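PDB 3IIB: peptidase M28 from Shewanella amazonensis SB2B, which binds two zinc ions and probably acts as a metallodipeptidase or carboxypeptidase that hydrolyses small peptides. Local coordinates for residues L106-V111 with G165-I170; G185-E190 with I196-I201. One frame throughout, in Å; residues are numbered along the deposited sequence.

Contact 1 of 2, residues L106-V111 with G165-I170; sequences LSATIV and GAVGII
Leu106 and Val167 meet between two strands of the same curled sheet that are not neighbours in it, in a part of the chain whose strand and helix order is consistent with the protease-associated (PA) type of domain that M28 peptidases often carry. Their strands, 106-113 and 168-172, both run parallel to strand 131-134, which lies between them in the sheet. With that strand between them, the two segments, 66° apart in end-to-end direction, are joined by apolar contacts rather than by backbone bonds. Leu106 leaves its strand with CB directed at the other segment, and CG stands anti to the backbone N (chi1 -175°), which carries the branch forward. CB and CG stay too far back to touch Val167. CD1 reaches Val167 CG2 at 3.8 Å, the two side chains crossing obliquely, while CD2 turns to the backbone and comes to 3.9 Å from Val167 O. Beyond that carbonyl lies Gly168, where a beta carbon would sit about 3.4 Å from Leu106 CD2, a tight fit that favours glycine. Val167 answers with one branch: at chi1 -69° its CG2 falls between the backbone N and the carbonyl carbon, turned toward Leu106 and Ala108. The same methyl lies 4.3 Å from Ala108 CB, and the small alanine leaves room for valine to approach. Just upstream, Gly165 ends helix 145-163 with positive phi in a Schellman motif, turning the chain toward strand 168-172 and completing a beta-alpha-beta crossover from strand 131-134. Farther along, the long, branched side chains of Ile110 and Ile170 let each meet several neighbours at once, here Phe133, Ile221 and Ile209 of helix 203-213. Ile170 sends its extended end inward, its CD1 stopping 4.5 Å from Ile110 CG2.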
ATOM      1  N   LEU A 106     -23.689  -9.805   9.821  1.00 18.34           N
ATOM      2  CA  LEU A 106     -23.175  -9.385  11.135  1.00 16.02           C
ATOM      3  C   LEU A 106     -22.939  -7.867  11.255  1.00 11.86           C
ATOM      4  O   LEU A 106     -22.032  -7.317  10.627  1.00 16.56           O
ATOM      5  CB  LEU A 106     -21.889 -10.105  11.444  1.00 15.36           C
ATOM      6  CG  LEU A 106     -21.245  -9.917  12.807  1.00 16.45           C
ATOM      7  CD1 LEU A 106     -22.236 -10.268  13.934  1.00 28.91           C
ATOM      8  CD2 LEU A 106     -19.970 -10.777  12.897  1.00 18.23           C
ATOM      9  N   SER A 107     -23.750  -7.221  12.076  1.00 10.54           N
ATOM     10  CA  SER A 107     -23.591  -5.801  12.400  0.60 10.96           C
ATOM     11  C   SER A 107     -23.639  -5.713  13.928  1.00 10.90           C
ATOM     12  O   SER A 107     -24.519  -6.302  14.537  1.00 13.31           O
ATOM     13  CB  SER A 107     -24.719  -4.969  11.786  0.60 11.39           C
ATOM     14  OG  SER A 107     -24.739  -5.069  10.366  0.60 10.24           O
ATOM     15  N   ALA A 108     -22.704  -4.995  14.540  1.00  7.01           N
ATOM     16  CA  ALA A 108     -22.587  -4.976  15.990  1.00  6.90           C
ATOM     17  C   ALA A 108     -21.779  -3.805  16.447  1.00  7.62           C
ATOM     18  O   ALA A 108     -20.901  -3.333  15.714  1.00  7.06           O
ATOM     19  CB  ALA A 108     -21.916  -6.263  16.500  1.00  6.42           C
ATOM     20  N   THR A 109     -22.037  -3.385  17.683  1.00  8.58           N
ATOM     21  CA  THR A 109     -21.198  -2.405  18.381  1.00  8.28           C
ATOM     22  C   THR A 109     -19.880  -3.043  18.755  1.00  8.69           C
ATOM     23  O   THR A 109     -19.831  -4.218  19.142  1.00  8.79           O
ATOM     24  CB  THR A 109     -21.919  -1.923  19.639  1.00  9.37           C
ATOM     25  OG1 THR A 109     -23.144  -1.322  19.218  1.00 10.21           O
ATOM     26  CG2 THR A 109     -21.084  -0.928  20.450  1.00  8.54           C
ATOM     27  N   ILE A 110     -18.791  -2.302  18.621  1.00  8.67           N
ATOM     28  CA  ILE A 110     -17.481  -2.810  19.015  1.00  7.60           C
ATOM     29  C   ILE A 110     -17.085  -2.363  20.416  1.00  8.77           C
ATOM     30  O   ILE A 110     -17.657  -1.411  20.964  1.00  9.88           O
ATOM     31  CB  ILE A 110     -16.366  -2.423  17.977  1.00  8.61           C
ATOM     32  CG1 ILE A 110     -16.049  -0.947  18.041  1.00 12.68           C
ATOM     33  CG2 ILE A 110     -16.757  -2.845  16.537  1.00  7.84           C
ATOM     34  CD1 ILE A 110     -14.815  -0.558  17.306  1.00 12.57           C
ATOM     35  N   VAL A 111     -16.138  -3.081  21.003  1.00  6.87           N
ATOM     36  CA  VAL A 111     -15.471  -2.694  22.236  1.00  8.36           C
ATOM     37  C   VAL A 111     -13.981  -2.804  21.981  1.00  7.40           C
ATOM     38  O   VAL A 111     -13.499  -3.844  21.547  1.00  6.45           O
ATOM     39  CB  VAL A 111     -15.871  -3.563  23.460  1.00  8.99           C
ATOM     40  CG1 VAL A 111     -15.140  -3.058  24.743  1.00  5.76           C
ATOM     41  CG2 VAL A 111     -17.371  -3.580  23.666  1.00  6.58           C
ATOM     42  N   GLY A 165     -18.187 -13.375  25.283  1.00  6.67           N
ATOM     43  CA  GLY A 165     -19.493 -13.240  24.655  1.00  5.80           C
ATOM     44  C   GLY A 165     -19.507 -12.622  23.257  1.00  4.42           C
ATOM     45  O   GLY A 165     -20.562 -12.543  22.642  1.00  6.47           O
ATOM     46  N   ALA A 166     -18.339 -12.221  22.748  1.00  4.87           N
ATOM     47  CA  ALA A 166     -18.256 -11.555  21.467  1.00  6.80           C
ATOM     48  C   ALA A 166     -18.800 -12.447  20.371  1.00  8.31           C
ATOM     49  O   ALA A 166     -18.669 -13.668  20.436  1.00  6.99           O
ATOM     50  CB  ALA A 166     -16.804 -11.126  21.136  1.00  4.15           C
ATOM     51  N   VAL A 167     -19.443 -11.814  19.389  1.00  6.13           N
ATOM     52  CA  VAL A 167     -19.962 -12.508  18.227  1.00  6.70           C
ATOM     53  C   VAL A 167     -18.981 -12.400  17.069  1.00  6.79           C
ATOM     54  O   VAL A 167     -19.245 -12.942  16.000  1.00  7.68           O
ATOM     55  CB  VAL A 167     -21.332 -11.957  17.815  1.00  8.97           C
ATOM     56  CG1 VAL A 167     -22.359 -12.319  18.851  1.00 11.93           C
ATOM     57  CG2 VAL A 167     -21.296 -10.419  17.601  1.00  7.07           C
ATOM     58  N   GLY A 168     -17.884 -11.670  17.284  1.00  5.50           N
ATOM     59  CA  GLY A 168     -16.841 -11.501  16.286  1.00  5.31           C
ATOM     60  C   GLY A 168     -15.648 -10.749  16.830  1.00  6.29           C
ATOM     61  O   GLY A 168     -15.728 -10.149  17.896  1.00  5.45           O
ATOM     62  N   ILE A 169     -14.539 -10.745  16.070  1.00  6.27           N
ATOM     63  CA  ILE A 169     -13.392  -9.941  16.437  1.00  4.14           C
ATOM     64  C   ILE A 169     -12.816  -9.289  15.187  1.00  4.96           C
ATOM     65  O   ILE A 169     -12.766  -9.892  14.101  1.00  3.98           O
ATOM     66  CB  ILE A 169     -12.338 -10.735  17.180  1.00  5.25           C
ATOM     67  CG1 ILE A 169     -11.131  -9.875  17.529  1.00  4.71           C
ATOM     68  CG2 ILE A 169     -11.851 -11.979  16.377  1.00  4.19           C
ATOM     69  CD1 ILE A 169     -10.194 -10.586  18.526  1.00  8.09           C
ATOM     70  N   ILE A 170     -12.465  -8.006  15.330  1.00  5.87           N
ATOM     71  CA  ILE A 170     -11.568  -7.365  14.383  1.00  4.79           C
ATOM     72  C   ILE A 170     -10.308  -6.973  15.113  1.00  6.57           C
ATOM     73  O   ILE A 170     -10.366  -6.551  16.268  1.00  4.61           O
ATOM     74  CB  ILE A 170     -12.178  -6.105  13.690  1.00  8.28           C
ATOM     75  CG1 ILE A 170     -12.815  -5.168  14.698  1.00  4.09           C
ATOM     76  CG2 ILE A 170     -13.224  -6.531  12.576  1.00  7.27           C
ATOM     77  CD1 ILE A 170     -13.056  -3.682  14.156  1.00  6.60           C
TER

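Contact 2 of 2, residues G185-E190 with I196-I201; sequences GMMRYE and IPAAAI
Tyr189 OH takes part in two hydrogen bonds: it donates to Ile196 O at 2.7 Å and accepts from the backbone N of Ile99. The carbonyl oxygen lies at the edge of the phenol ring, near its plane, with Tyr189 CE1 3.3 Å from Ile196 O. Relative to the carbonyl, the hydroxyl stands well above the peptide plane, 49° out of it, with a C=O...donor angle of 131°. Over one ring face sits the methyl of Met187, its CE 3.4 Å above the plane and displaced toward the rim. Segment 185-190 is an irregular loop that, with helix 145-163, covers the start of strand 198-201 in the curled sheet of what is probably a PA-type domain. Replacing Tyr189 with a phenylalanine would probably leave Ile196 O and Ile99 N without this shared partner. Met187 has CG between its backbone N and carbonyl carbon (chi1 55°), and further bends at chi2 and chi3 lay SE against Ala198 while bringing CE over the ring. Alanine's lone methyl leaves room for the methionine side chain, whose SE in this selenomethionine rests 3.7 Å from Ala198 CB, with Ala158 of helix 145-163 touching both residues.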
ATOM      1  N   GLY A 185      -3.118 -14.169   8.303  1.00  7.45           N
ATOM      2  CA  GLY A 185      -2.225 -15.042   9.067  1.00  6.43           C
ATOM      3  C   GLY A 185      -3.041 -15.985   9.921  1.00  6.04           C
ATOM      4  O   GLY A 185      -4.255 -15.781  10.120  1.00  6.62           O
HETATM    5  N   MSE A 186      -2.374 -17.002  10.428  1.00  7.21           N
HETATM    6  CA  MSE A 186      -3.060 -18.108  11.062  1.00  9.19           C
HETATM    7  C   MSE A 186      -3.680 -17.631  12.368  1.00  6.54           C
HETATM    8  O   MSE A 186      -3.138 -16.761  13.109  1.00  7.60           O
HETATM    9  CB  MSE A 186      -2.094 -19.257  11.316  1.00  6.59           C
HETATM   10  CG  MSE A 186      -2.720 -20.486  11.806  1.00 12.52           C
HETATM   11 SE   MSE A 186      -3.647 -21.248  10.438  0.75 17.70          SE
HETATM   12  CE  MSE A 186      -3.703 -22.941  11.385  1.00 31.77           C
HETATM   13  N   MSE A 187      -4.843 -18.186  12.642  1.00 10.54           N
HETATM   14  CA  MSE A 187      -5.411 -18.120  13.972  1.00 11.81           C
HETATM   15  C   MSE A 187      -5.945 -19.506  14.307  1.00 16.15           C
HETATM   16  O   MSE A 187      -6.100 -20.372  13.408  1.00 15.38           O
HETATM   17  CB  MSE A 187      -6.504 -17.111  14.015  1.00 14.70           C
HETATM   18  CG  MSE A 187      -7.514 -17.374  13.014  1.00 11.88           C
HETATM   19 SE   MSE A 187      -9.281 -17.072  13.673  0.75 15.32          SE
HETATM   20  CE  MSE A 187      -9.296 -18.110  15.081  1.00  2.00           C
ATOM     21  N   ARG A 188      -6.126 -19.752  15.599  1.00 12.04           N
ATOM     22  CA  ARG A 188      -6.600 -21.055  16.063  1.00 10.85           C
ATOM     23  C   ARG A 188      -7.814 -20.856  16.951  1.00  8.10           C
ATOM     24  O   ARG A 188      -7.747 -20.113  17.912  1.00  9.12           O
ATOM     25  CB  ARG A 188      -5.533 -21.783  16.901  1.00 14.33           C
ATOM     26  CG  ARG A 188      -4.146 -21.858  16.323  1.00 22.92           C
ATOM     27  CD  ARG A 188      -3.441 -23.155  16.688  1.00 37.32           C
ATOM     28  NE  ARG A 188      -3.846 -24.231  15.780  1.00 49.66           N
ATOM     29  CZ  ARG A 188      -3.142 -24.673  14.732  1.00 56.90           C
ATOM     30  NH1 ARG A 188      -1.944 -24.169  14.427  1.00 60.74           N
ATOM     31  NH2 ARG A 188      -3.640 -25.649  13.978  1.00 59.45           N
ATOM     32  N   TYR A 189      -8.886 -21.565  16.641  1.00  9.02           N
ATOM     33  CA  TYR A 189      -9.986 -21.712  17.556  1.00  8.31           C
ATOM     34  C   TYR A 189      -9.588 -22.753  18.616  1.00 11.81           C
ATOM     35  O   TYR A 189      -8.596 -23.457  18.461  1.00 10.95           O
ATOM     36  CB  TYR A 189     -11.235 -22.164  16.805  1.00  8.78           C
ATOM     37  CG  TYR A 189     -11.759 -21.110  15.862  1.00  9.95           C
ATOM     38  CD1 TYR A 189     -12.165 -19.867  16.337  1.00  7.13           C
ATOM     39  CD2 TYR A 189     -11.840 -21.352  14.497  1.00  8.78           C
ATOM     40  CE1 TYR A 189     -12.655 -18.880  15.468  1.00  7.93           C
ATOM     41  CE2 TYR A 189     -12.319 -20.379  13.629  1.00  9.69           C
ATOM     42  CZ  TYR A 189     -12.761 -19.163  14.124  1.00  6.79           C
ATOM     43  OH  TYR A 189     -13.232 -18.251  13.236  1.00  7.43           O
ATOM     44  N   GLU A 190     -10.343 -22.792  19.698  1.00 10.51           N
ATOM     45  CA  GLU A 190     -10.125 -23.706  20.786  1.00 11.72           C
ATOM     46  C   GLU A 190     -11.371 -24.559  20.933  1.00 10.70           C
ATOM     47  O   GLU A 190     -12.512 -24.056  21.022  1.00 11.35           O
ATOM     48  CB  GLU A 190      -9.859 -22.929  22.071  1.00 11.76           C
ATOM     49  CG  GLU A 190      -9.539 -23.793  23.252  1.00 24.37           C
ATOM     50  CD  GLU A 190      -9.159 -22.978  24.475  1.00 24.93           C
ATOM     51  OE1 GLU A 190      -8.257 -22.126  24.361  1.00 24.90           O
ATOM     52  OE2 GLU A 190      -9.746 -23.215  25.558  1.00 28.39           O
ATOM     53  N   ILE A 196     -15.909 -17.882  16.331  1.00  6.17           N
ATOM     54  CA  ILE A 196     -16.530 -16.666  15.833  1.00  5.64           C
ATOM     55  C   ILE A 196     -15.724 -16.096  14.630  1.00  4.01           C
ATOM     56  O   ILE A 196     -14.522 -16.330  14.529  1.00  4.27           O
ATOM     57  CB  ILE A 196     -16.695 -15.596  16.964  1.00  5.47           C
ATOM     58  CG1 ILE A 196     -15.321 -15.201  17.512  1.00  6.94           C
ATOM     59  CG2 ILE A 196     -17.742 -16.086  18.041  1.00  7.18           C
ATOM     60  CD1 ILE A 196     -15.327 -13.943  18.458  1.00  5.30           C
ATOM     61  N   PRO A 197     -16.392 -15.351  13.732  1.00  6.61           N
ATOM     62  CA  PRO A 197     -15.691 -14.679  12.637  1.00  4.46           C
ATOM     63  C   PRO A 197     -14.608 -13.736  13.145  1.00  5.98           C
ATOM     64  O   PRO A 197     -14.800 -13.040  14.136  1.00  6.24           O
ATOM     65  CB  PRO A 197     -16.787 -13.903  11.923  1.00  4.72           C
ATOM     66  CG  PRO A 197     -18.032 -14.480  12.354  1.00 11.18           C
ATOM     67  CD  PRO A 197     -17.827 -15.030  13.722  1.00  5.91           C
ATOM     68  N   ALA A 198     -13.487 -13.708  12.437  1.00  5.96           N
ATOM     69  CA  ALA A 198     -12.279 -13.034  12.896  1.00  5.04           C
ATOM     70  C   ALA A 198     -11.587 -12.420  11.677  1.00  5.32           C
ATOM     71  O   ALA A 198     -11.302 -13.141  10.731  1.00  4.46           O
ATOM     72  CB  ALA A 198     -11.324 -14.042  13.557  1.00  4.84           C
ATOM     73  N   ALA A 199     -11.320 -11.109  11.725  1.00  6.45           N
ATOM     74  CA  ALA A 199     -10.752 -10.371  10.620  1.00  6.40           C
ATOM     75  C   ALA A 199      -9.743  -9.358  11.124  1.00  6.11           C
ATOM     76  O   ALA A 199      -9.792  -8.945  12.280  1.00  6.15           O
ATOM     77  CB  ALA A 199     -11.853  -9.665   9.855  1.00  5.09           C
ATOM     78  N   ALA A 200      -8.822  -8.998  10.246  1.00  3.82           N
ATOM     79  CA  ALA A 200      -7.883  -7.890  10.461  1.00  4.31           C
ATOM     80  C   ALA A 200      -8.274  -6.726   9.557  1.00  6.60           C
ATOM     81  O   ALA A 200      -8.679  -6.929   8.403  1.00  7.39           O
ATOM     82  CB  ALA A 200      -6.456  -8.331  10.155  1.00  4.39           C
ATOM     83  N   ILE A 201      -8.149  -5.507  10.092  1.00  6.51           N
ATOM     84  CA  ILE A 201      -8.384  -4.301   9.325  1.00  5.63           C
ATOM     85  C   ILE A 201      -7.065  -3.580   9.155  1.00  6.61           C
ATOM     86  O   ILE A 201      -6.097  -3.856   9.884  1.00  5.37           O
ATOM     87  CB  ILE A 201      -9.461  -3.385   9.929  1.00  4.04           C
ATOM     88  CG1 ILE A 201      -9.003  -2.770  11.279  1.00  7.87           C
ATOM     89  CG2 ILE A 201     -10.784  -4.127  10.044  1.00  8.28           C
ATOM     90  CD1 ILE A 201     -10.078  -1.925  12.008  1.00  6.71           C
TER

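From the N terminus, strand 106-113 comes first, and contact 1 closes a long loop of 53 residues that includes strand 131-134 and helix 145-163. Strand 168-172 then leads into the loop bearing 185-190, and contact 2 closes a short loop of five residues before strand 198-201. The two closures follow one another in series, neither nesting nor crossing. They are joined through the sheet, where Ile169 of contact 1 probably bonds by its N to Pro197 O and by its O to Ala199 N of contact 2. Together they link strands 106-113, 168-172 and 198-201 and the loop 185-190, with helix 145-163 packing beside contact 2.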